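Local coordinates for protein Dye-decolorizing peroxidase (Irpex lacteus, PDB 7D8M) that probably uses a bound heme b to reduce peroxide and oxidise dyes and other substrates, at residues R319-Q324 against F386-G391; S175-P180 against H332-G337; R408-L413 against F422-V427. One frame throughout, in Å; residues are numbered along the deposited sequence.

Interactions 1 and 2 both touch the heme, while interaction 3 stands apart from them. Helix 319-323 of interaction 1 comes shortly before strand 334-340 of interaction 2, an outermost strand of the second four-stranded antiparallel sheet. Their centres lie about 21 Å apart, yet Glu322 and His332 probably hydrogen-bond between them, and along the chain their segments alternate. Arg319 of one and Ser175 and Arg335 of the other bring separate parts of the chain to the heme propionates. Interaction 3, the hairpin of strands 409-411 and 421-423, follows both; its centre is about 21 Å from that of interaction 1 and about 27 Å from that of interaction 2, and it leads into strand 428-438 at that sheet's other edge.

Interaction 1 of 3, residues R319-Q324 against F386-G391; sequences RDLEGQ and FPFSKG. With HEM (protoporphyrin IX containing Fe), chain B.
Asp320 and Leu321 carry the contact between the short helix 319-323 and the irregular loop 386-391, one helix turn set against a loop, with only its first residue turned to the heme. That residue is Arg319: its chain is extended as far as NE, and NH2 lies 3.0 Å from HEM O1D in a nearly straight hydrogen bond (164°), the propionate meeting the edge of the guanidinium. NH1 and NH2 are further held by Phe291 O and Asn289 OD1. Asp320 then reaches tip to tip for Lys390, whose NZ meets OD2 at 2.6 Å nearly along the C-O axis. In this salt bridge each end has a second partner: OD2 a second salt bridge to Arg314, NZ a hydrogen bond to Leu300 O. Leu321 supplies the apolar half. Its CG lies anti to the carbonyl carbon (chi1 -57°), and the two methyls beyond divide the loop between them. CD1 sits over one face of the Phe388 ring, offset toward the rim, in a CH-pi contact 4.2 Å from the centroid, and also meets Phe386 CZ and Pro387 CB. Pro387, after a cis peptide bond, lays that same CB over the centre of the Phe386 ring. The other methyl, Leu321 CD2, rests 3.3 Å from Ser389 OG.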
loop_
_atom_site.group_PDB
_atom_site.type_symbol
_atom_site.label_atom_id
_atom_site.label_comp_id
_atom_site.label_asym_id
_atom_site.label_seq_id
_atom_site.Cartn_x
_atom_site.Cartn_y
_atom_site.Cartn_z
ATOM N N ARG A 319 -10.948 9.491 -9.008
ATOM C CA ARG A 319 -11.625 8.894 -10.155
ATOM C C ARG A 319 -12.307 9.945 -11.021
ATOM O O ARG A 319 -12.379 9.784 -12.245
ATOM C CB ARG A 319 -12.659 7.863 -9.683
ATOM C CG ARG A 319 -12.115 6.784 -8.770
ATOM C CD ARG A 319 -13.232 5.967 -8.148
ATOM N NE ARG A 319 -12.694 4.977 -7.218
ATOM C CZ ARG A 319 -13.251 3.798 -6.962
ATOM N NH1 ARG A 319 -14.385 3.451 -7.561
ATOM N NH2 ARG A 319 -12.673 2.969 -6.097
ATOM N N ASP A 320 -12.808 11.023 -10.414
ATOM C CA ASP A 320 -13.571 12.001 -11.184
ATOM C C ASP A 320 -12.657 12.846 -12.065
ATOM O O ASP A 320 -13.002 13.154 -13.211
ATOM C CB ASP A 320 -14.405 12.879 -10.244
ATOM C CG ASP A 320 -13.566 13.613 -9.217
ATOM O OD1 ASP A 320 -12.482 13.103 -8.830
ATOM O OD2 ASP A 320 -13.998 14.703 -8.780
ATOM N N LEU A 321 -11.478 13.212 -11.560
ATOM C CA LEU A 321 -10.526 13.954 -12.380
ATOM C C LEU A 321 -10.085 13.127 -13.581
ATOM O O LEU A 321 -10.066 13.622 -14.715
ATOM C CB LEU A 321 -9.315 14.369 -11.544
ATOM C CG LEU A 321 -9.494 15.207 -10.279
ATOM C CD1 LEU A 321 -8.189 15.904 -9.977
ATOM C CD2 LEU A 321 -10.647 16.228 -10.376
ATOM N N GLU A 322 -9.733 11.857 -13.347
ATOM C CA GLU A 322 -9.330 10.973 -14.441
ATOM C C GLU A 322 -10.490 10.741 -15.395
ATOM O O GLU A 322 -10.312 10.768 -16.619
ATOM C CB GLU A 322 -8.817 9.641 -13.886
ATOM C CG GLU A 322 -8.265 8.665 -14.954
ATOM C CD GLU A 322 -7.753 7.343 -14.378
ATOM O OE1 GLU A 322 -7.537 7.242 -13.149
ATOM O OE2 GLU A 322 -7.554 6.393 -15.165
ATOM N N GLY A 323 -11.692 10.535 -14.846
ATOM C CA GLY A 323 -12.840 10.255 -15.680
ATOM C C GLY A 323 -13.218 11.429 -16.554
ATOM O O GLY A 323 -13.799 11.243 -17.625
ATOM N N GLN A 324 -12.889 12.644 -16.117
ATOM C CA GLN A 324 -13.023 13.844 -16.933
ATOM C C GLN A 324 -11.912 13.978 -17.966
ATOM O O GLN A 324 -11.924 14.946 -18.737
ATOM C CB GLN A 324 -13.033 15.092 -16.052
ATOM C CG GLN A 324 -14.356 15.374 -15.354
ATOM C CD GLN A 324 -14.223 16.465 -14.317
ATOM O OE1 GLN A 324 -13.713 16.234 -13.217
ATOM N NE2 GLN A 324 -14.673 17.666 -14.660
ATOM N N PHE A 386 -4.859 20.018 -3.582
ATOM C CA PHE A 386 -5.374 18.925 -4.386
ATOM C C PHE A 386 -6.640 18.355 -3.756
ATOM O O PHE A 386 -6.674 18.118 -2.537
ATOM C CB PHE A 386 -4.350 17.781 -4.550
ATOM C CG PHE A 386 -4.804 16.740 -5.525
ATOM C CD1 PHE A 386 -4.627 16.933 -6.897
ATOM C CD2 PHE A 386 -5.487 15.615 -5.087
ATOM C CE1 PHE A 386 -5.092 15.996 -7.813
ATOM C CE2 PHE A 386 -5.949 14.669 -5.994
ATOM C CZ PHE A 386 -5.749 14.858 -7.363
ATOM N N PRO A 387 -7.682 18.065 -4.554
ATOM C CA PRO A 387 -7.735 18.123 -6.022
ATOM C C PRO A 387 -7.905 19.521 -6.616
ATOM O O PRO A 387 -8.616 20.377 -6.068
ATOM C CB PRO A 387 -8.962 17.264 -6.354
ATOM C CG PRO A 387 -9.880 17.499 -5.180
ATOM C CD PRO A 387 -8.946 17.556 -3.982
ATOM N N PHE A 388 -7.218 19.739 -7.733
ATOM C CA PHE A 388 -7.490 20.886 -8.578
ATOM C C PHE A 388 -8.775 20.644 -9.369
ATOM O O PHE A 388 -9.328 19.533 -9.384
ATOM C CB PHE A 388 -6.312 21.155 -9.520
ATOM C CG PHE A 388 -6.092 20.068 -10.542
ATOM C CD1 PHE A 388 -6.682 20.147 -11.794
ATOM C CD2 PHE A 388 -5.306 18.968 -10.244
ATOM C CE1 PHE A 388 -6.497 19.158 -12.731
ATOM C CE2 PHE A 388 -5.112 17.960 -11.183
ATOM C CZ PHE A 388 -5.704 18.056 -12.426
ATOM N N SER A 389 -9.241 21.707 -10.035
ATOM C CA SER A 389 -10.439 21.806 -10.879
ATOM C C SER A 389 -11.711 22.037 -10.073
ATOM O O SER A 389 -12.801 22.040 -10.668
ATOM C CB SER A 389 -10.677 20.581 -11.779
ATOM O OG SER A 389 -11.095 19.455 -11.024
ATOM N N LYS A 390 -11.630 22.213 -8.757
ATOM C CA LYS A 390 -12.836 22.460 -7.986
ATOM C C LYS A 390 -13.097 23.965 -7.927
ATOM O O LYS A 390 -12.326 24.773 -8.455
ATOM C CB LYS A 390 -12.717 21.836 -6.594
ATOM C CG LYS A 390 -12.264 20.373 -6.618
ATOM C CD LYS A 390 -13.133 19.561 -7.576
ATOM C CE LYS A 390 -12.918 18.073 -7.404
ATOM N NZ LYS A 390 -13.816 17.264 -8.262
ATOM N N GLY A 391 -14.198 24.352 -7.284
ATOM C CA GLY A 391 -14.536 25.751 -7.151
ATOM C C GLY A 391 -13.415 26.544 -6.513
ATOM O O GLY A 391 -12.836 26.126 -5.505
HETATM C CHA HEM B . -7.741 2.764 0.077
HETATM C CHB HEM B . -6.735 2.647 4.820
HETATM C CHC HEM B . -2.188 4.066 3.855
HETATM C CHD HEM B . -3.352 4.661 -0.816
HETATM C C1A HEM B . -7.868 2.585 1.436
HETATM C C2A HEM B . -9.036 2.069 2.127
HETATM C C3A HEM B . -8.745 2.027 3.440
HETATM C C4A HEM B . -7.393 2.512 3.617
HETATM C CMA HEM B . -9.649 1.557 4.594
HETATM C CAA HEM B . -10.357 1.644 1.433
HETATM C CBA HEM B . -10.292 0.171 1.028
HETATM C CGA HEM B . -9.992 0.012 -0.450
HETATM O O1A HEM B . -10.478 0.837 -1.259
HETATM O O2A HEM B . -9.285 -0.964 -0.827
HETATM C C1B HEM B . -5.410 2.985 4.957
HETATM C C2B HEM B . -4.669 2.949 6.197
HETATM C C3B HEM B . -3.413 3.354 5.928
HETATM C C4B HEM B . -3.324 3.638 4.513
HETATM C CMB HEM B . -5.299 2.543 7.562
HETATM C CAB HEM B . -2.193 3.481 6.874
HETATM C CBB HEM B . -2.107 2.860 8.055
HETATM C C1C HEM B . -2.110 4.424 2.520
HETATM C C2C HEM B . -0.980 5.047 1.851
HETATM C C3C HEM B . -1.303 5.205 0.551
HETATM C C4C HEM B . -2.654 4.707 0.372
HETATM C CMC HEM B . 0.344 5.405 2.569
HETATM C CAC HEM B . -0.484 5.831 -0.608
HETATM C CBC HEM B . 0.505 6.720 -0.411
HETATM C C1D HEM B . -4.591 4.085 -0.998
HETATM C C2D HEM B . -5.234 3.776 -2.266
HETATM C C3D HEM B . -6.439 3.261 -2.017
HETATM C C4D HEM B . -6.614 3.218 -0.577
HETATM C CMD HEM B . -4.654 4.005 -3.671
HETATM C CAD HEM B . -7.465 2.805 -3.073
HETATM C CBD HEM B . -8.335 4.007 -3.452
HETATM C CGD HEM B . -9.304 3.669 -4.566
HETATM O O1D HEM B . -10.473 4.128 -4.494
HETATM O O2D HEM B . -8.918 2.935 -5.519
HETATM N NA HEM B . -6.895 2.851 2.374
HETATM N NB HEM B . -4.562 3.408 3.942
HETATM N NC HEM B . -3.107 4.245 1.590
HETATM N ND HEM B . -5.455 3.715 0.018
HETATM FE FE HEM B . -5.038 3.713 2.019
#

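Interaction 2 of 3, residues S175-P180 against H332-G337; sequences SNPTIP and HAIRAG. With HEM (protoporphyrin IX containing Fe), chain B; OXY (oxygen molecule), chain C.
Arg335 and Ser175 meet at a heme propionate, where an arginine from the edge strand of a ferredoxin-like sheet is laid against the porphyrin, a hallmark of the distal pocket of DyP-type peroxidases. Arg335 NH2 has two acceptors, Ser175 O at 2.9 Å and HEM O2A at 2.7 Å, both close to the guanidinium plane. One face of that group lies over pyrrole D of the porphyrin, with HEM C4D 3.3 Å from its plane. NH1 makes a salt bridge to Asp172 and a weak hydrogen bond to OXY O2, of an oxygen molecule probably taken up from the crystallisation liquor. Ser175 grips both propionates: its backbone N donates to O2A, and OG, anti to its own N (chi1 -176°), binds O2D at 2.6 Å.

A second shell sets the arginine in place. Asn176 OD1 accepts Arg335 N at 2.8 Å in a fairly straight bond (166°), although the donor stands above the plane of the amide carbonyl. Water 1 accepts from Arg335 NE at 2.9 Å and lies within hydrogen-bonding distance of Asn176 OD1 and Ala333 O, linking the loop to the strand.

Farther out the contact is apolar. Pro177 crosses Ile334 obliquely, CG on CG1 at 3.5 Å, while its CB lies beside His332 CB; the imidazole NE2 of His332 is bound by Glu322. Beside it in the sheet, strand 359-366 bonds to the backbones of Ile334 and Ala336.

Bonded to propionate, Ser175 O, Asp172 and water 1, the guanidinium is held face-on to the porphyrin and has little room to turn.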
loop_
_atom_site.group_PDB
_atom_site.type_symbol
_atom_site.label_atom_id
_atom_site.label_comp_id
_atom_site.label_asym_id
_atom_site.label_seq_id
_atom_site.Cartn_x
_atom_site.Cartn_y
_atom_site.Cartn_z
ATOM N N SER A 175 -10.233 -1.859 -3.495
ATOM C CA SER A 175 -9.991 -1.258 -4.806
ATOM C C SER A 175 -8.511 -1.358 -5.172
ATOM O O SER A 175 -7.659 -0.729 -4.531
ATOM C CB SER A 175 -10.449 0.198 -4.816
ATOM O OG SER A 175 -10.293 0.762 -6.103
ATOM N N ASN A 176 -8.210 -2.130 -6.213
ATOM C CA ASN A 176 -6.873 -2.207 -6.787
ATOM C C ASN A 176 -7.000 -2.330 -8.292
ATOM O O ASN A 176 -7.938 -2.972 -8.782
ATOM C CB ASN A 176 -6.072 -3.410 -6.266
ATOM C CG ASN A 176 -5.536 -3.186 -4.892
ATOM O OD1 ASN A 176 -4.660 -2.338 -4.678
ATOM N ND2 ASN A 176 -6.072 -3.930 -3.932
ATOM N N PRO A 177 -6.065 -1.762 -9.049
ATOM C CA PRO A 177 -6.131 -1.891 -10.505
ATOM C C PRO A 177 -5.851 -3.319 -10.936
ATOM O O PRO A 177 -5.219 -4.103 -10.225
ATOM C CB PRO A 177 -5.026 -0.951 -10.993
ATOM C CG PRO A 177 -3.994 -1.048 -9.892
ATOM C CD PRO A 177 -4.818 -1.097 -8.617
ATOM N N THR A 178 -6.341 -3.654 -12.124
ATOM C CA THR A 178 -5.973 -4.894 -12.781
ATOM C C THR A 178 -5.511 -4.564 -14.196
ATOM O O THR A 178 -5.399 -3.393 -14.574
ATOM C CB THR A 178 -7.128 -5.899 -12.773
ATOM O OG1 THR A 178 -6.627 -7.194 -13.151
ATOM C CG2 THR A 178 -8.220 -5.459 -13.729
ATOM N N ILE A 179 -5.214 -5.598 -14.974
ATOM C CA ILE A 179 -4.668 -5.418 -16.320
ATOM C C ILE A 179 -5.596 -6.104 -17.309
ATOM O O ILE A 179 -6.402 -6.980 -16.934
ATOM C CB ILE A 179 -3.216 -5.943 -16.425
ATOM C CG1 ILE A 179 -3.141 -7.427 -16.072
ATOM C CG2 ILE A 179 -2.292 -5.138 -15.530
ATOM C CD1 ILE A 179 -1.758 -8.023 -16.275
ATOM N N PRO A 180 -5.540 -5.716 -18.588
ATOM C CA PRO A 180 -6.377 -6.367 -19.605
ATOM C C PRO A 180 -6.107 -7.864 -19.701
ATOM O O PRO A 180 -4.965 -8.316 -19.643
ATOM C CB PRO A 180 -5.986 -5.649 -20.900
ATOM C CG PRO A 180 -5.475 -4.326 -20.460
ATOM C CD PRO A 180 -4.827 -4.542 -19.131
ATOM N N HIS A 332 -2.258 4.825 -10.882
ATOM C CA HIS A 332 -2.776 3.671 -10.161
ATOM C C HIS A 332 -1.635 2.758 -9.721
ATOM O O HIS A 332 -0.574 2.717 -10.350
ATOM C CB HIS A 332 -3.769 2.915 -11.033
ATOM C CG HIS A 332 -5.014 3.700 -11.322
ATOM N ND1 HIS A 332 -6.207 3.472 -10.668
ATOM C CD2 HIS A 332 -5.244 4.722 -12.182
ATOM C CE1 HIS A 332 -7.120 4.321 -11.114
ATOM N NE2 HIS A 332 -6.561 5.092 -12.031
ATOM N N ALA A 333 -1.857 2.040 -8.617
ATOM C CA ALA A 333 -0.860 1.116 -8.078
ATOM C C ALA A 333 -1.580 0.102 -7.206
ATOM O O ALA A 333 -2.693 0.351 -6.733
ATOM C CB ALA A 333 0.219 1.859 -7.285
ATOM N N ILE A 334 -0.937 -1.042 -6.989
ATOM C CA ILE A 334 -1.551 -2.162 -6.280
ATOM C C ILE A 334 -1.025 -2.215 -4.852
ATOM O O ILE A 334 0.191 -2.296 -4.631
ATOM C CB ILE A 334 -1.283 -3.492 -7.001
ATOM C CG1 ILE A 334 -1.987 -3.531 -8.360
ATOM C CG2 ILE A 334 -1.712 -4.659 -6.121
ATOM C CD1 ILE A 334 -1.566 -4.719 -9.220
ATOM N N ARG A 335 -1.937 -2.208 -3.884
ATOM C CA ARG A 335 -1.579 -2.362 -2.480
ATOM C C ARG A 335 -1.699 -3.829 -2.071
ATOM O O ARG A 335 -2.658 -4.511 -2.442
ATOM C CB ARG A 335 -2.475 -1.480 -1.600
ATOM C CG ARG A 335 -2.307 0.029 -1.852
ATOM C CD ARG A 335 -3.468 0.862 -1.273
ATOM N NE ARG A 335 -4.732 0.476 -1.874
ATOM C CZ ARG A 335 -5.777 0.042 -1.182
ATOM N NH1 ARG A 335 -5.701 -0.047 0.139
ATOM N NH2 ARG A 335 -6.889 -0.323 -1.808
ATOM N N ALA A 336 -0.714 -4.311 -1.303
ATOM C CA ALA A 336 -0.653 -5.717 -0.905
ATOM C C ALA A 336 -0.186 -5.871 0.536
ATOM O O ALA A 336 0.364 -6.916 0.914
ATOM C CB ALA A 336 0.266 -6.522 -1.842
ATOM N N GLY A 337 -0.399 -4.851 1.357
ATOM C CA GLY A 337 0.075 -4.882 2.717
ATOM C C GLY A 337 -0.837 -5.670 3.630
ATOM O O GLY A 337 -1.904 -6.133 3.241
HETATM C CHA HEM B . -7.741 2.764 0.077
HETATM C CHB HEM B . -6.735 2.647 4.820
HETATM C CHC HEM B . -2.188 4.066 3.855
HETATM C CHD HEM B . -3.352 4.661 -0.816
HETATM C C1A HEM B . -7.868 2.585 1.436
HETATM C C2A HEM B . -9.036 2.069 2.127
HETATM C C3A HEM B . -8.745 2.027 3.440
HETATM C C4A HEM B . -7.393 2.512 3.617
HETATM C CMA HEM B . -9.649 1.557 4.594
HETATM C CAA HEM B . -10.357 1.644 1.433
HETATM C CBA HEM B . -10.292 0.171 1.028
HETATM C CGA HEM B . -9.992 0.012 -0.450
HETATM O O1A HEM B . -10.478 0.837 -1.259
HETATM O O2A HEM B . -9.285 -0.964 -0.827
HETATM C C1B HEM B . -5.410 2.985 4.957
HETATM C C2B HEM B . -4.669 2.949 6.197
HETATM C C3B HEM B . -3.413 3.354 5.928
HETATM C C4B HEM B . -3.324 3.638 4.513
HETATM C CMB HEM B . -5.299 2.543 7.562
HETATM C CAB HEM B . -2.193 3.481 6.874
HETATM C CBB HEM B . -2.107 2.860 8.055
HETATM C C1C HEM B . -2.110 4.424 2.520
HETATM C C2C HEM B . -0.980 5.047 1.851
HETATM C C3C HEM B . -1.303 5.205 0.551
HETATM C C4C HEM B . -2.654 4.707 0.372
HETATM C CMC HEM B . 0.344 5.405 2.569
HETATM C CAC HEM B . -0.484 5.831 -0.608
HETATM C CBC HEM B . 0.505 6.720 -0.411
HETATM C C1D HEM B . -4.591 4.085 -0.998
HETATM C C2D HEM B . -5.234 3.776 -2.266
HETATM C C3D HEM B . -6.439 3.261 -2.017
HETATM C C4D HEM B . -6.614 3.218 -0.577
HETATM C CMD HEM B . -4.654 4.005 -3.671
HETATM C CAD HEM B . -7.465 2.805 -3.073
HETATM C CBD HEM B . -8.335 4.007 -3.452
HETATM C CGD HEM B . -9.304 3.669 -4.566
HETATM O O1D HEM B . -10.473 4.128 -4.494
HETATM O O2D HEM B . -8.918 2.935 -5.519
HETATM N NA HEM B . -6.895 2.851 2.374
HETATM N NB HEM B . -4.562 3.408 3.942
HETATM N NC HEM B . -3.107 4.245 1.590
HETATM N ND HEM B . -5.455 3.715 0.018
HETATM FE FE HEM B . -5.038 3.713 2.019
HETATM O O1 OXY C . -3.331 -0.856 2.315
HETATM O O2 OXY C . -4.149 -0.063 2.785
HETATM O O HOH W 1 -4.766 0.383 -4.791
#

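Interaction 3 of 3, residues R408-L413 against F422-V427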
loop_
_atom_site.group_PDB
_atom_site.type_symbol
_atom_site.label_atom_id
_atom_site.label_comp_id
_atom_site.label_asym_id
_atom_site.label_seq_id
_atom_site.Cartn_x
_atom_site.Cartn_y
_atom_site.Cartn_z
ATOM N N ARG A 408 -2.114 19.607 9.940
ATOM C CA ARG A 408 -3.049 18.601 9.436
ATOM C C ARG A 408 -4.473 19.160 9.488
ATOM O O ARG A 408 -5.339 18.728 10.257
ATOM C CB ARG A 408 -2.898 17.298 10.211
ATOM C CG ARG A 408 -1.998 16.299 9.500
ATOM C CD ARG A 408 -1.690 15.077 10.358
ATOM N NE ARG A 408 -2.893 14.422 10.862
ATOM C CZ ARG A 408 -3.637 13.580 10.152
ATOM N NH1 ARG A 408 -3.304 13.283 8.899
ATOM N NH2 ARG A 408 -4.706 13.024 10.698
ATOM N N GLU A 409 -4.702 20.156 8.636
ATOM C CA GLU A 409 -6.015 20.763 8.480
ATOM C C GLU A 409 -6.694 20.221 7.229
ATOM O O GLU A 409 -6.117 20.262 6.137
ATOM C CB GLU A 409 -5.907 22.286 8.392
ATOM C CG GLU A 409 -7.203 22.987 8.733
ATOM C CD GLU A 409 -7.100 24.508 8.694
ATOM O OE1 GLU A 409 -6.175 25.044 8.043
ATOM O OE2 GLU A 409 -7.962 25.162 9.311
ATOM N N THR A 410 -7.928 19.744 7.392
ATOM C CA THR A 410 -8.734 19.190 6.311
ATOM C C THR A 410 -10.092 19.888 6.307
ATOM O O THR A 410 -10.733 19.985 7.357
ATOM C CB THR A 410 -8.935 17.679 6.492
ATOM O OG1 THR A 410 -7.652 17.005 6.595
ATOM C CG2 THR A 410 -9.754 17.110 5.321
ATOM N N PHE A 411 -10.536 20.344 5.135
ATOM C CA PHE A 411 -11.863 20.930 4.964
ATOM C C PHE A 411 -12.817 19.944 4.283
ATOM O O PHE A 411 -12.413 18.896 3.766
ATOM C CB PHE A 411 -11.787 22.230 4.153
ATOM C CG PHE A 411 -10.958 23.312 4.796
ATOM C CD1 PHE A 411 -11.570 24.343 5.514
ATOM C CD2 PHE A 411 -9.573 23.313 4.671
ATOM C CE1 PHE A 411 -10.815 25.342 6.104
ATOM C CE2 PHE A 411 -8.811 24.304 5.258
ATOM C CZ PHE A 411 -9.433 25.330 5.977
ATOM N N GLY A 412 -14.109 20.294 4.302
ATOM C CA GLY A 412 -15.138 19.565 3.585
ATOM C C GLY A 412 -15.674 18.318 4.260
ATOM O O GLY A 412 -16.554 17.654 3.688
ATOM N N LEU A 413 -15.189 17.977 5.454
ATOM C CA LEU A 413 -15.623 16.738 6.099
ATOM C C LEU A 413 -17.052 16.838 6.629
ATOM O O LEU A 413 -17.755 15.825 6.691
ATOM C CB LEU A 413 -14.672 16.376 7.231
ATOM C CG LEU A 413 -13.237 16.058 6.813
ATOM C CD1 LEU A 413 -12.459 15.689 8.050
ATOM C CD2 LEU A 413 -13.218 14.925 5.789
ATOM N N PHE A 422 -11.259 20.831 10.012
ATOM C CA PHE A 422 -10.949 19.811 11.005
ATOM C C PHE A 422 -9.437 19.706 11.100
ATOM O O PHE A 422 -8.773 19.426 10.097
ATOM C CB PHE A 422 -11.538 18.450 10.627
ATOM C CG PHE A 422 -13.028 18.373 10.773
ATOM C CD1 PHE A 422 -13.860 18.844 9.769
ATOM C CD2 PHE A 422 -13.596 17.830 11.914
ATOM C CE1 PHE A 422 -15.233 18.772 9.904
ATOM C CE2 PHE A 422 -14.975 17.761 12.057
ATOM C CZ PHE A 422 -15.792 18.229 11.047
ATOM N N THR A 423 -8.894 19.945 12.288
ATOM C CA THR A 423 -7.478 19.711 12.546
ATOM C C THR A 423 -7.381 18.333 13.186
ATOM O O THR A 423 -7.679 18.153 14.370
ATOM C CB THR A 423 -6.876 20.794 13.428
ATOM O OG1 THR A 423 -6.996 22.053 12.758
ATOM C CG2 THR A 423 -5.403 20.497 13.676
ATOM N N VAL A 424 -6.988 17.358 12.381
ATOM C CA VAL A 424 -7.014 15.958 12.784
ATOM C C VAL A 424 -5.673 15.615 13.419
ATOM O O VAL A 424 -4.623 15.862 12.809
ATOM C CB VAL A 424 -7.326 15.066 11.574
ATOM C CG1 VAL A 424 -7.598 13.631 12.014
ATOM C CG2 VAL A 424 -8.505 15.671 10.784
ATOM N N PRO A 425 -5.657 15.095 14.645
ATOM C CA PRO A 425 -4.393 14.650 15.235
ATOM C C PRO A 425 -3.763 13.582 14.363
ATOM O O PRO A 425 -4.439 12.893 13.595
ATOM C CB PRO A 425 -4.810 14.085 16.595
ATOM C CG PRO A 425 -6.248 13.720 16.422
ATOM C CD PRO A 425 -6.813 14.740 15.484
ATOM N N GLN A 426 -2.450 13.472 14.456
ATOM C CA GLN A 426 -1.757 12.451 13.691
ATOM C C GLN A 426 -2.125 11.086 14.270
ATOM O O GLN A 426 -1.810 10.792 15.427
ATOM C CB GLN A 426 -0.257 12.714 13.738
ATOM C CG GLN A 426 0.597 11.699 13.009
ATOM C CD GLN A 426 1.990 12.235 12.755
ATOM O OE1 GLN A 426 2.737 12.517 13.697
ATOM N NE2 GLN A 426 2.340 12.403 11.481
ATOM N N VAL A 427 -2.835 10.268 13.493
ATOM C CA VAL A 427 -3.218 8.927 13.935
ATOM C C VAL A 427 -2.425 7.836 13.236
ATOM O O VAL A 427 -2.536 6.656 13.621
ATOM C CB VAL A 427 -4.727 8.686 13.744
ATOM C CG1 VAL A 427 -5.526 9.620 14.652
ATOM C CG2 VAL A 427 -5.103 8.897 12.290
#
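Arg408 reaches across to Val424 and Pro425 at the open end of a beta hairpin formed by strands 409-411 and 421-423. Its CB already lies 3.4 Å from Val424 O. From CG the chain runs on to CD, 3.9 Å from that oxygen, and then bends at chi3 (54°), the turn that places NE. NE donates to Val424 O at 3.0 Å, from above the plane of that carbonyl. At the tip, NH2 donates to Pro425 O at 2.9 Å, again from above the carbonyl plane, and packs against Val424 CG1. NH2 is also bound by Pro400 O, and NH1 by Gly403 O, so backbone carbonyls from two parts of the chain gather round this one charge. An alanine here would probably leave Val424 O and Pro425 O without these donors and let the segment beyond the strand shift more freely.

The backbone continues the pairing. Val424 N donates to Arg408 O, and Thr410 with Phe422 forms an antiparallel hydrogen-bonded pair linked in both directions. Glu409 and Thr423 make the neighbouring non-hydrogen-bonded pair on the other face of the sheet, with Glu409 CG 4.1 Å from Thr423 OG1; the carboxylate itself is taken by Ser421. Past the turn at Gly412, Leu413 folds back so that its CB lies 3.6 Å from Phe422 CD1.

The face bearing Phe422 is covered by helices: Phe422 and Val424 both touch Tyr234 of helix 228-237, while Leu413 and Phe422 share Leu256 of helix 249-261. Segment 422-427 itself runs straight on into strand 428-438.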